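Local coordinates for glutathione peroxidase-like protein (Trypanosoma brucei, PDB 3DWV) that probably reduces hydroperoxides as a glutathione peroxidase-type, tryparedoxin-dependent enzyme of the thioredoxin fold, at residues 67-70 against 71-75; 130-133 against 134-138; 154-157 against 158-162; 170-173 against 174-178. The protein carries 1 engineered substitution. All blocks are in the same frame, centred on the assembly; numbering follows the deposited sequence.

Contact 1 lies within a helix, contact 2 at a helix's C-terminal end, contact 4 at a helix's start; contact 3 is a beta-hairpin tip. Contact 2 has the largest buried share (four of eight touching residues), contact 4 the most exposed (four of eight). Contacts 1 and 4, on neighbouring helices, meet through a charged corner at E175 and an apolar strip of L71, I174, T67 and V171. Contact 2, across the chain's centre from contact 1, covers the hairpin of contact 3 through Y132 and K137; contact 3 also reaches contact 4 through L154. Within a helix, contact 2 has a firm salt bridge and contact 4 a long, doubtful one; contact 3 relies on one aspartate gripping backbone amides.

Contact 1: residues 67-70 against 71-75; sequences TATT and LYNKY. Unlike the reference sequence in segment 67-70: T70 (reference Ala).
From T67 to K74 the backbone of helix 64-75 is joined by four successive i to i+4 bonds: L71 N to T67 O, Y72 N to A68 O, N73 N to T69 O and K74 N to T70 O. All are 2.9 to 3.0 Å long, with angles at hydrogen of 155° to 166°, so this is regular alpha helix. On the buried side T67 and L71 run alongside each other, T67 CG2 3.9 Å from L71 CD1, while L71 CG sits 3.5 Å from T67 O. In the conformer given, T67 OG1 stands beside the backbone N (chi1 -65°), with CG2 anti to that N, and the hydroxyl bonds back to G63 O. T69 and T70, the latter an alanine in the reference sequence, repeat the pattern with Y65 O and E66 O, so three threonine hydroxyls are tied to the preceding turn. One turn on, N73 lies beside T69, with N73 ND2 3.5 Å from T69 CG2; its amide is held by E112 at ND2 and K76 at OD1. K74 CB rests 3.2 Å from T70 O. The K74 chain then bends, its CG 3.4 Å above the centre of the Y75 ring, and its NZ forms a salt bridge with E175 of helix 171-181. A68 turns to Y52 and F113, L71 to L50 and I174, and Y72 to T81 and V82. Helix 64-75 is thus the connecting helix of a beta-alpha-beta crossover between the parallel neighbouring strands 49-54 and 81-86, an element of the thioredoxin fold.

Contact 2: residues 130-133 against 134-138; sequences YEYM and KKTKP
E131 and K134 form an i to i+3 salt bridge in the last turns of helix 128-136, which lies against the sheet. E131 OE2 is 2.9 Å from K134 NZ, which meets the oxygen nearly along its C-O axis. The glutamate reaches it by bending at chi2 (-68°), and the lysine by folding at chi3 (71°). K134 NZ also donates to V121 O and N122 OD1, so the ammonium group is gripped by three oxygens. On the way its methylenes run over the helix backbone, K134 CD lying 3.1 Å from Y130 O and at the edge of the Y130 ring. This ring is covered on one face by M133 CE, 3.5 Å above its centre, a CH-pi contact of the methionine methyl. Y130 and M133 together fill the layer between helix and sheet in this alpha/beta sandwich, touching I51 and F153. At the other side T136 hooks back on the preceding turn: T136 OG1 donates to Y132 O at 2.8 Å, and T136 N bonds to the same carbonyl from the opposite face of its plane. The hydroxyl also lies over the Y132 ring, T136 OG1 3.6 Å above its plane and displaced toward the rim. F29 meets the same ring with a small tilt between the planes. The helix stops where K137, whose N still bonds M133 O at 2.8 Å, leaves helical backbone angles.

Contact 3: residues 154-157 against 158-162; sequences LIDR and DGVPV
D156 holds the hairpin tip with a single carboxylate oxygen. D156 OD1 accepts from D158 N at 2.9 Å and from V160 N at 3.0 Å, the two amides arriving from opposite faces of the carboxylate plane, each about 50° out of it. The first of these bonds closes an Asx turn. The carboxylate is placed there by chi1 of 73°, which sets CG between the backbone N and the carbonyl carbon. V160 lies alongside it, its CB 3.5 Å from D156 OD1, and V162 CG1 comes within 3.8 Å of D156 OD2. Around this grip the main chain forms a type I turn from D156 to G159, with G159 N on D156 O. G159 takes positive phi (79°), and D156 N returns to V160 O at 2.9 Å, the arrangement of a type I turn with a G1 bulge. Next to the turn, I155 CG2 presses on G159 CA at a tight 3.4 Å. Farther along, I155 and P161 make an antiparallel non-hydrogen-bonded pair, with V162 N bonding straight to L154 O at 2.8 Å. I155 bonds through its backbone to L49, linking the hairpin to strand 49-54, while strand 161-165 is outermost in the sheet. I155 and P161 pack under M133 of helix 128-136, and L154 turns to K177, L178 and L181 of helix 171-181.

Contact 4: residues 170-173 against 174-178; sequences SVKD and IEEKL
The first turns of helix 171-181 are joined by I174 N to S170 O (3.2 Å), E175 N to V171 O (2.8 Å) and E176 N to K172 O (3.0 Å), the first being longer and more bent, with I174 N also making a weak bond to V171 O. S170 caps the start: with chi1 of 47°, its OG accepts from D173 N at 3.3 Å, so one of the first-turn amides is satisfied by the side chain of an N-cap serine. I174 CG1 packs 3.5 Å from S170 O before the side chain turns inward. This helix flanks the sheet of the thioredoxin fold beside helix 64-75: V171 touches T67, I174 meets T67, L71 and F165, and L178 reaches Y75 and L154. E175 stretches out beyond CG, with its CD 3.9 Å from V171 CG1 and its methylenes over V171 O. That extension carries OE2 across to its partner K74 and to the hydroxyl of Y75, which hydrogen-bonds to it. On the exposed side K172 NZ and E176 OE1 lie 4.0 Å apart, at best a long salt bridge and doubtful, since E176 has two conformers.

Contact 1: residues 67-70 against 71-75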
loop_
_atom_site.group_PDB
_atom_site.type_symbol
_atom_site.label_atom_id
_atom_site.label_comp_id
_atom_site.label_asym_id
_atom_site.label_seq_id
_atom_site.Cartn_x
_atom_site.Cartn_y
_atom_site.Cartn_z
ATOM N N THR A 67 0.765 -7.671 -10.265
ATOM C CA THR A 67 1.668 -8.171 -9.227
ATOM C C THR A 67 0.932 -8.364 -7.910
ATOM O O THR A 67 1.011 -9.462 -7.357
ATOM C CB THR A 67 2.858 -7.230 -9.027
ATOM O OG1 THR A 67 3.608 -7.268 -10.248
ATOM C CG2 THR A 67 3.793 -7.765 -7.961
ATOM N N ALA A 68 0.240 -7.335 -7.452
ATOM C CA ALA A 68 -0.504 -7.465 -6.166
ATOM C C ALA A 68 -1.491 -8.621 -6.248
ATOM O O ALA A 68 -1.640 -9.369 -5.288
ATOM C CB ALA A 68 -1.282 -6.206 -5.811
ATOM N N THR A 69 -2.210 -8.794 -7.354
ATOM C CA THR A 69 -3.271 -9.808 -7.390
ATOM C C THR A 69 -2.672 -11.206 -7.428
ATOM O O THR A 69 -3.128 -12.148 -6.750
ATOM C CB THR A 69 -4.149 -9.551 -8.622
ATOM O OG1 THR A 69 -4.817 -8.258 -8.467
ATOM C CG2 THR A 69 -5.205 -10.627 -8.784
ATOM N N THR A 70 -1.636 -11.324 -8.271
ATOM C CA THR A 70 -0.908 -12.580 -8.327
ATOM C C THR A 70 -0.398 -13.013 -6.957
ATOM O O THR A 70 -0.585 -14.178 -6.585
ATOM C CB THR A 70 0.305 -12.475 -9.262
ATOM O OG1 THR A 70 -0.205 -12.191 -10.587
ATOM C CG2 THR A 70 1.055 -13.810 -9.276
ATOM N N LEU A 71 0.234 -12.086 -6.207
ATOM C CA LEU A 71 0.796 -12.497 -4.911
ATOM C C LEU A 71 -0.315 -12.812 -3.929
ATOM O O LEU A 71 -0.238 -13.816 -3.193
ATOM C CB LEU A 71 1.679 -11.410 -4.303
ATOM C CG LEU A 71 2.989 -11.121 -5.040
ATOM C CD1 LEU A 71 3.614 -9.788 -4.635
ATOM C CD2 LEU A 71 3.944 -12.271 -4.803
ATOM N N TYR A 72 -1.332 -11.980 -3.881
ATOM C CA TYR A 72 -2.501 -12.243 -3.047
ATOM C C TYR A 72 -3.073 -13.634 -3.248
ATOM O O TYR A 72 -3.280 -14.429 -2.316
ATOM C CB TYR A 72 -3.565 -11.179 -3.382
ATOM C CG TYR A 72 -4.789 -11.336 -2.513
ATOM C CD1 TYR A 72 -4.726 -11.134 -1.137
ATOM C CD2 TYR A 72 -5.993 -11.702 -3.088
ATOM C CE1 TYR A 72 -5.836 -11.271 -0.318
ATOM C CE2 TYR A 72 -7.119 -11.842 -2.272
ATOM C CZ TYR A 72 -7.031 -11.634 -0.917
ATOM O OH TYR A 72 -8.176 -11.795 -0.174
ATOM N N ASN A 73 -3.355 -13.997 -4.511
ATOM C CA ASN A 73 -4.009 -15.280 -4.783
ATOM C C ASN A 73 -3.057 -16.441 -4.563
ATOM O O ASN A 73 -3.462 -17.525 -4.123
ATOM C CB ASN A 73 -4.563 -15.297 -6.218
ATOM C CG ASN A 73 -5.807 -14.433 -6.385
ATOM O OD1 ASN A 73 -6.610 -14.310 -5.441
ATOM N ND2 ASN A 73 -5.937 -13.864 -7.582
ATOM N N LYS A 74 -1.775 -16.248 -4.855
ATOM C CA LYS A 74 -0.796 -17.293 -4.629
ATOM C C LYS A 74 -0.610 -17.640 -3.165
ATOM O O LYS A 74 -0.405 -18.823 -2.862
ATOM C CB LYS A 74 0.547 -16.802 -5.186
ATOM C CG LYS A 74 1.619 -17.866 -5.082
ATOM C CD LYS A 74 2.318 -18.061 -6.408
ATOM C CE LYS A 74 3.486 -17.112 -6.523
ATOM N NZ LYS A 74 4.604 -17.725 -7.332
ATOM N N TYR A 75 -0.620 -16.661 -2.270
ATOM C CA TYR A 75 -0.137 -16.833 -0.909
ATOM C C TYR A 75 -1.188 -16.577 0.159
ATOM O O TYR A 75 -0.892 -16.845 1.345
ATOM C CB TYR A 75 1.080 -15.907 -0.637
ATOM C CG TYR A 75 2.276 -16.312 -1.485
ATOM C CD1 TYR A 75 2.942 -17.520 -1.220
ATOM C CD2 TYR A 75 2.751 -15.514 -2.530
ATOM C CE1 TYR A 75 4.042 -17.898 -1.985
ATOM C CE2 TYR A 75 3.857 -15.909 -3.303
ATOM C CZ TYR A 75 4.484 -17.109 -3.020
ATOM O OH TYR A 75 5.571 -17.500 -3.779
#

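Contact 2: residues 130-133 against 134-138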
loop_
_atom_site.group_PDB
_atom_site.type_symbol
_atom_site.label_atom_id
_atom_site.label_comp_id
_atom_site.label_asym_id
_atom_site.label_seq_id
_atom_site.Cartn_x
_atom_site.Cartn_y
_atom_site.Cartn_z
ATOM N N TYR A 130 1.086 5.904 7.054
ATOM C CA TYR A 130 1.969 6.159 5.910
ATOM C C TYR A 130 3.215 6.912 6.379
ATOM O O TYR A 130 4.358 6.663 5.970
ATOM C CB TYR A 130 1.184 6.867 4.753
ATOM C CG TYR A 130 0.791 5.763 3.795
ATOM C CD1 TYR A 130 -0.352 5.007 4.009
ATOM C CD2 TYR A 130 1.591 5.473 2.706
ATOM C CE1 TYR A 130 -0.702 3.987 3.154
ATOM C CE2 TYR A 130 1.231 4.434 1.857
ATOM C CZ TYR A 130 0.082 3.687 2.071
ATOM O OH TYR A 130 -0.292 2.662 1.224
ATOM N N GLU A 131 3.048 7.900 7.264
ATOM C CA GLU A 131 4.219 8.609 7.801
ATOM C C GLU A 131 5.148 7.625 8.466
ATOM O O GLU A 131 6.383 7.729 8.261
ATOM C CB GLU A 131 3.751 9.737 8.733
ATOM C CG GLU A 131 3.016 10.739 7.787
ATOM C CD GLU A 131 3.983 11.416 6.839
ATOM O OE1 GLU A 131 4.448 12.493 7.320
ATOM O OE2 GLU A 131 4.353 11.062 5.674
ATOM N N TYR A 132 4.549 6.687 9.190
ATOM C CA TYR A 132 5.432 5.649 9.769
ATOM C C TYR A 132 6.104 4.753 8.751
ATOM O O TYR A 132 7.322 4.497 8.850
ATOM C CB TYR A 132 4.559 4.828 10.743
ATOM C CG TYR A 132 5.235 3.555 11.250
ATOM C CD1 TYR A 132 6.325 3.587 12.127
ATOM C CD2 TYR A 132 4.756 2.323 10.836
ATOM C CE1 TYR A 132 6.913 2.401 12.571
ATOM C CE2 TYR A 132 5.327 1.145 11.253
ATOM C CZ TYR A 132 6.405 1.201 12.118
ATOM O OH TYR A 132 6.941 -0.009 12.508
ATOM N N MET A 133 5.375 4.176 7.771
ATOM C CA MET A 133 6.008 3.262 6.820
ATOM C C MET A 133 7.031 4.002 5.967
ATOM O O MET A 133 8.123 3.481 5.687
ATOM C CB MET A 133 4.927 2.629 5.913
ATOM C CG MET A 133 4.013 1.685 6.671
ATOM S SD MET A 133 2.896 0.756 5.586
ATOM C CE MET A 133 2.053 2.004 4.623
ATOM N N LYS A 134 6.708 5.249 5.559
ATOM C CA LYS A 134 7.620 6.018 4.699
ATOM C C LYS A 134 8.911 6.378 5.391
ATOM O O LYS A 134 9.999 6.427 4.772
ATOM C CB LYS A 134 6.922 7.309 4.232
ATOM C CG LYS A 134 5.786 7.064 3.227
ATOM C CD LYS A 134 4.784 8.223 3.277
ATOM C CE LYS A 134 5.338 9.493 2.684
ATOM N NZ LYS A 134 4.345 10.616 2.775
ATOM N N LYS A 135 8.824 6.674 6.707
ATOM C CA LYS A 135 10.097 7.049 7.333
ATOM C C LYS A 135 10.838 5.765 7.684
ATOM O O LYS A 135 12.087 5.787 7.681
ATOM C CB LYS A 135 9.924 7.976 8.518
ATOM C CG LYS A 135 9.264 7.381 9.748
ATOM C CD LYS A 135 9.813 8.058 11.000
ATOM C CE LYS A 135 9.128 7.516 12.248
ATOM N NZ LYS A 135 7.650 7.647 12.093
ATOM N N THR A 136 10.113 4.676 7.947
ATOM C CA THR A 136 10.852 3.419 8.205
ATOM C C THR A 136 11.582 2.952 6.949
ATOM O O THR A 136 12.754 2.542 7.019
ATOM C CB THR A 136 9.917 2.319 8.715
ATOM O OG1 THR A 136 9.269 2.817 9.889
ATOM C CG2 THR A 136 10.713 1.072 9.098
ATOM N N LYS A 137 10.896 2.990 5.817
ATOM C CA LYS A 137 11.488 2.552 4.534
ATOM C C LYS A 137 11.321 3.707 3.551
ATOM O O LYS A 137 10.323 3.806 2.814
ATOM C CB LYS A 137 10.878 1.266 3.992
ATOM C CG LYS A 137 10.891 0.118 4.992
ATOM C CD LYS A 137 12.271 -0.378 5.323
ATOM C CE LYS A 137 13.153 -0.882 4.232
ATOM N NZ LYS A 137 14.416 -1.369 4.936
ATOM N N PRO A 138 12.315 4.586 3.523
ATOM C CA PRO A 138 12.195 5.820 2.741
ATOM C C PRO A 138 12.393 5.603 1.251
ATOM O O PRO A 138 12.133 6.493 0.427
ATOM C CB PRO A 138 13.334 6.679 3.302
ATOM C CG PRO A 138 14.334 5.720 3.841
ATOM C CD PRO A 138 13.583 4.491 4.246
#

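Contact 3: residues 154-157 against 158-162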
loop_
_atom_site.group_PDB
_atom_site.type_symbol
_atom_site.label_atom_id
_atom_site.label_comp_id
_atom_site.label_asym_id
_atom_site.label_seq_id
_atom_site.Cartn_x
_atom_site.Cartn_y
_atom_site.Cartn_z
ATOM N N LEU A 154 6.315 -4.104 2.180
ATOM C CA LEU A 154 6.262 -5.446 2.753
ATOM C C LEU A 154 6.432 -5.382 4.278
ATOM O O LEU A 154 7.381 -4.762 4.775
ATOM C CB LEU A 154 7.341 -6.317 2.158
ATOM C CG LEU A 154 7.333 -7.790 2.521
ATOM C CD1 LEU A 154 6.091 -8.558 2.099
ATOM C CD2 LEU A 154 8.550 -8.445 1.847
ATOM N N ILE A 155 5.483 -5.989 4.966
ATOM C CA ILE A 155 5.384 -5.959 6.419
ATOM C C ILE A 155 5.696 -7.358 6.977
ATOM O O ILE A 155 5.154 -8.363 6.439
ATOM C CB ILE A 155 3.952 -5.570 6.802
ATOM C CG1 ILE A 155 3.433 -4.327 6.045
ATOM C CG2 ILE A 155 3.862 -5.444 8.317
ATOM C CD1 ILE A 155 4.294 -3.086 6.171
ATOM N N ASP A 156 6.520 -7.481 8.004
ATOM C CA ASP A 156 6.845 -8.825 8.532
ATOM C C ASP A 156 5.777 -9.339 9.490
ATOM O O ASP A 156 4.741 -8.698 9.687
ATOM C CB ASP A 156 8.267 -8.824 9.086
ATOM C CG ASP A 156 8.469 -8.101 10.392
ATOM O OD1 ASP A 156 7.466 -7.731 11.033
ATOM O OD2 ASP A 156 9.628 -7.856 10.852
ATOM N N ARG A 157 6.007 -10.514 10.085
ATOM C CA ARG A 157 5.164 -11.199 11.034
ATOM C C ARG A 157 4.838 -10.368 12.276
ATOM O O ARG A 157 3.775 -10.627 12.871
ATOM C CB ARG A 157 5.763 -12.532 11.532
ATOM C CG ARG A 157 6.488 -13.385 10.510
ATOM C CD ARG A 157 6.869 -14.787 10.980
ATOM N NE ARG A 157 8.064 -15.381 10.403
ATOM C CZ ARG A 157 8.324 -16.564 9.874
ATOM N NH1 ARG A 157 7.402 -17.517 9.774
ATOM N NH2 ARG A 157 9.546 -16.867 9.404
ATOM N N ASP A 158 5.691 -9.420 12.652
ATOM C CA ASP A 158 5.563 -8.510 13.774
ATOM C C ASP A 158 4.924 -7.156 13.427
ATOM O O ASP A 158 4.841 -6.268 14.295
ATOM C CB ASP A 158 6.927 -8.187 14.401
ATOM C CG ASP A 158 7.638 -9.410 14.923
ATOM O OD1 ASP A 158 6.955 -10.226 15.575
ATOM O OD2 ASP A 158 8.855 -9.550 14.675
ATOM N N GLY A 159 4.495 -6.953 12.195
ATOM C CA GLY A 159 3.931 -5.703 11.724
ATOM C C GLY A 159 4.939 -4.632 11.397
ATOM O O GLY A 159 4.627 -3.446 11.268
ATOM N N VAL A 160 6.217 -4.977 11.264
ATOM C CA VAL A 160 7.257 -4.017 10.902
ATOM C C VAL A 160 7.520 -3.930 9.398
ATOM O O VAL A 160 7.683 -4.981 8.753
ATOM C CB VAL A 160 8.572 -4.430 11.596
ATOM C CG1 VAL A 160 9.599 -3.326 11.497
ATOM C CG2 VAL A 160 8.303 -4.820 13.046
ATOM N N PRO A 161 7.542 -2.741 8.808
ATOM C CA PRO A 161 7.861 -2.525 7.387
ATOM C C PRO A 161 9.321 -2.889 7.097
ATOM O O PRO A 161 10.167 -2.280 7.757
ATOM C CB PRO A 161 7.673 -1.024 7.178
ATOM C CG PRO A 161 6.865 -0.569 8.357
ATOM C CD PRO A 161 7.228 -1.466 9.502
ATOM N N VAL A 162 9.553 -3.825 6.179
ATOM C CA VAL A 162 10.909 -4.316 5.928
ATOM C C VAL A 162 11.371 -4.064 4.506
ATOM O O VAL A 162 12.578 -4.138 4.240
ATOM C CB VAL A 162 10.984 -5.812 6.275
ATOM C CG1 VAL A 162 10.884 -5.935 7.800
ATOM C CG2 VAL A 162 9.917 -6.655 5.603
#

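Contact 4: residues 170-173 against 174-178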
loop_
_atom_site.group_PDB
_atom_site.type_symbol
_atom_site.label_atom_id
_atom_site.label_comp_id
_atom_site.label_asym_id
_atom_site.label_seq_id
_atom_site.Cartn_x
_atom_site.Cartn_y
_atom_site.Cartn_z
ATOM N N SER A 170 8.896 -6.880 -9.785
ATOM C CA SER A 170 8.348 -8.115 -10.321
ATOM C C SER A 170 7.860 -9.007 -9.190
ATOM O O SER A 170 8.257 -8.796 -8.047
ATOM C CB SER A 170 9.403 -8.864 -11.138
ATOM O OG SER A 170 10.613 -8.926 -10.423
ATOM N N VAL A 171 7.035 -9.984 -9.564
ATOM C CA VAL A 171 6.639 -11.001 -8.553
ATOM C C VAL A 171 7.864 -11.678 -7.957
ATOM O O VAL A 171 8.009 -11.950 -6.736
ATOM C CB VAL A 171 5.662 -11.929 -9.278
ATOM C CG1 VAL A 171 5.437 -13.264 -8.569
ATOM C CG2 VAL A 171 4.298 -11.237 -9.497
ATOM N N LYS A 172 8.859 -11.992 -8.805
ATOM C CA LYS A 172 10.077 -12.659 -8.315
ATOM C C LYS A 172 10.902 -11.831 -7.345
ATOM O O LYS A 172 11.495 -12.293 -6.355
ATOM C CB LYS A 172 10.926 -13.069 -9.526
ATOM C CG LYS A 172 12.074 -13.983 -9.194
ATOM C CD LYS A 172 11.630 -15.271 -8.513
ATOM C CE LYS A 172 12.319 -16.505 -9.066
ATOM N NZ LYS A 172 12.489 -17.558 -8.028
ATOM N N ASP A 173 10.976 -10.519 -7.568
ATOM C CA ASP A 173 11.691 -9.617 -6.667
ATOM C C ASP A 173 11.002 -9.567 -5.308
ATOM O O ASP A 173 11.619 -9.480 -4.271
ATOM C CB ASP A 173 11.742 -8.202 -7.242
ATOM C CG ASP A 173 12.814 -8.064 -8.317
ATOM O OD1 ASP A 173 13.694 -8.947 -8.441
ATOM O OD2 ASP A 173 12.758 -7.039 -9.041
ATOM N N ILE A 174 9.692 -9.618 -5.325
ATOM C CA ILE A 174 8.974 -9.477 -4.049
ATOM C C ILE A 174 9.034 -10.820 -3.346
ATOM O O ILE A 174 9.275 -10.888 -2.146
ATOM C CB ILE A 174 7.556 -8.928 -4.303
ATOM C CG1 ILE A 174 7.534 -7.505 -4.857
ATOM C CG2 ILE A 174 6.732 -8.966 -3.033
ATOM C CD1 ILE A 174 6.199 -6.790 -4.934
ATOM N N GLU A 175 8.851 -11.908 -4.079
ATOM C CA GLU A 175 9.028 -13.251 -3.535
ATOM C C GLU A 175 10.376 -13.472 -2.852
ATOM O O GLU A 175 10.413 -14.135 -1.797
ATOM C CB GLU A 175 8.827 -14.273 -4.679
ATOM C CG GLU A 175 7.352 -14.512 -4.960
ATOM C CD GLU A 175 7.147 -15.586 -6.011
ATOM O OE1 GLU A 175 8.049 -15.817 -6.864
ATOM O OE2 GLU A 175 6.076 -16.220 -6.000
ATOM N N GLU A 176 11.488 -12.954 -3.384
ATOM C CA GLU A 176 12.791 -13.086 -2.721
ATOM C C GLU A 176 12.726 -12.689 -1.241
ATOM O O GLU A 176 13.304 -13.345 -0.373
ATOM C CB GLU A 176 13.853 -12.230 -3.403
ATOM C CG GLU A 176 13.941 -12.286 -4.904
ATOM C CD GLU A 176 14.078 -13.687 -5.463
ATOM O OE1 GLU A 176 13.044 -14.343 -5.738
ATOM O OE2 GLU A 176 15.222 -14.152 -5.649
ATOM N N LYS A 177 11.995 -11.610 -0.952
ATOM C CA LYS A 177 11.802 -11.107 0.401
ATOM C C LYS A 177 10.652 -11.804 1.138
ATOM O O LYS A 177 10.727 -12.111 2.350
ATOM C CB LYS A 177 11.481 -9.612 0.405
ATOM C CG LYS A 177 12.431 -8.696 -0.339
ATOM C CD LYS A 177 13.878 -9.094 -0.123
ATOM C CE LYS A 177 14.800 -8.089 -0.828
ATOM N NZ LYS A 177 16.155 -8.657 -0.980
ATOM N N LEU A 178 9.534 -12.042 0.455
ATOM C CA LEU A 178 8.334 -12.575 1.106
ATOM C C LEU A 178 8.427 -14.048 1.495
ATOM O O LEU A 178 7.935 -14.447 2.563
ATOM C CB LEU A 178 7.161 -12.371 0.166
ATOM C CG LEU A 178 5.818 -13.000 0.519
ATOM C CD1 LEU A 178 5.282 -12.478 1.840
ATOM C CD2 LEU A 178 4.808 -12.719 -0.596
#